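Local coordinates for actin-binding protein (Saccharomyces cerevisiae, PDB 1HQZ), which binds actin filaments through this N-terminal cofilin-homology domain and regulates actin assembly by the ARP2/3 complex, which it recruits to filament sides, at residues L131-K134 against I135-A139. Sequence-based numbering, arbitrary orientation.
Sequences LLMK and ISNAA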
# COMPACT_ATOMS: atom_id res chain seq x y z
N LEU A 131 -3.15 -7.26 -11.50
CA LEU A 131 -3.15 -5.90 -10.99
C LEU A 131 -2.87 -4.86 -12.06
O LEU A 131 -3.46 -3.78 -12.06
CB LEU A 131 -2.14 -5.77 -9.84
CG LEU A 131 -2.45 -6.57 -8.56
CD1 LEU A 131 -1.32 -6.40 -7.56
CD2 LEU A 131 -3.75 -6.10 -7.95
N LEU A 132 -1.97 -5.19 -12.99
CA LEU A 132 -1.65 -4.24 -14.05
C LEU A 132 -2.90 -4.02 -14.90
O LEU A 132 -3.08 -2.96 -15.51
CB LEU A 132 -0.49 -4.77 -14.92
CG LEU A 132 0.89 -4.81 -14.24
CD1 LEU A 132 1.91 -5.36 -15.20
CD2 LEU A 132 1.29 -3.42 -13.78
N MET A 133 -3.77 -5.02 -14.93
CA MET A 133 -5.02 -4.94 -15.69
C MET A 133 -6.00 -4.02 -14.96
O MET A 133 -6.65 -3.18 -15.59
CB MET A 133 -5.65 -6.32 -15.83
CG MET A 133 -6.93 -6.30 -16.62
SD MET A 133 -7.74 -7.89 -16.57
CE MET A 133 -8.70 -7.70 -15.04
N LYS A 134 -6.11 -4.20 -13.65
CA LYS A 134 -6.99 -3.38 -12.84
C LYS A 134 -6.55 -1.92 -12.91
O LYS A 134 -7.38 -1.01 -12.96
CB LYS A 134 -6.98 -3.84 -11.38
CG LYS A 134 -7.61 -5.20 -11.17
CD LYS A 134 -7.79 -5.50 -9.69
CE LYS A 134 -8.48 -6.84 -9.48
NZ LYS A 134 -9.00 -6.94 -8.08
N ILE A 135 -5.24 -1.71 -12.93
CA ILE A 135 -4.68 -0.37 -13.00
C ILE A 135 -5.03 0.26 -14.35
O ILE A 135 -5.42 1.42 -14.43
CB ILE A 135 -3.14 -0.42 -12.79
CG1 ILE A 135 -2.85 -0.71 -11.31
CG2 ILE A 135 -2.49 0.87 -13.23
CD1 ILE A 135 -1.39 -0.91 -11.00
N SER A 136 -4.90 -0.53 -15.40
CA SER A 136 -5.21 -0.06 -16.74
C SER A 136 -6.69 0.29 -16.91
O SER A 136 -7.01 1.25 -17.61
CB SER A 136 -4.79 -1.11 -17.77
OG SER A 136 -5.14 -0.68 -19.07
N ASN A 137 -7.59 -0.46 -16.27
CA ASN A 137 -9.03 -0.21 -16.36
C ASN A 137 -9.57 0.77 -15.30
O ASN A 137 -10.78 0.96 -15.17
CB ASN A 137 -9.82 -1.51 -16.24
CG ASN A 137 -9.62 -2.43 -17.43
OD1 ASN A 137 -9.53 -1.98 -18.57
ND2 ASN A 137 -9.56 -3.73 -17.17
N ALA A 138 -8.67 1.38 -14.54
CA ALA A 138 -9.08 2.29 -13.47
C ALA A 138 -9.64 3.63 -13.95
O ALA A 138 -9.27 4.13 -15.01
CB ALA A 138 -7.90 2.54 -12.54
N ALA A 139 -10.53 4.20 -13.15
CA ALA A 139 -11.12 5.51 -13.44
C ALA A 139 -10.22 6.58 -12.80
O ALA A 139 -9.07 6.30 -12.47
CB ALA A 139 -12.54 5.60 -12.87
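Three successive i to i+4 backbone hydrogen bonds tie L131-K134 to I135-A139: I135 N to L131 O at 2.9 Å, S136 N to L132 O at 3.0 Å and N137 N to M133 O at 3.0 Å. The middle one is the most bent at its acceptor, with a C=O...N angle of 139°, and S136 N stands above the carbonyl plane of L132. The series ends here: N137 is the first residue to leave helical phi/psi, and A138 N, 3.1 Å from K134 O but badly angled, instead makes an i to i+3 hydrogen bond to I135 O (3.3 Å). That oxygen has a second donor in K80 NZ. Helix 128-136 is the last helix of this ADF-H domain, and its final turn lies by strand 116-120, an outermost strand of the mixed sheet. Inward, L131 reaches V118 and L56, while I135 lies on V116, V71 and P73. With I135 CG1 beside the backbone N (chi1 -73°), that methylene comes within 3.2 Å of L131 O, the same oxygen that accepts the I135 N-H. On the exposed side, M133 CG is anti to its backbone N (chi1 -179°), which carries it toward the helix C-terminus, where it crosses N137 at an angle and meets ND2 at 3.7 Å. Past the helix end, A138 CB approaches K134 O to 3.6 Å and packs on V116 and H115.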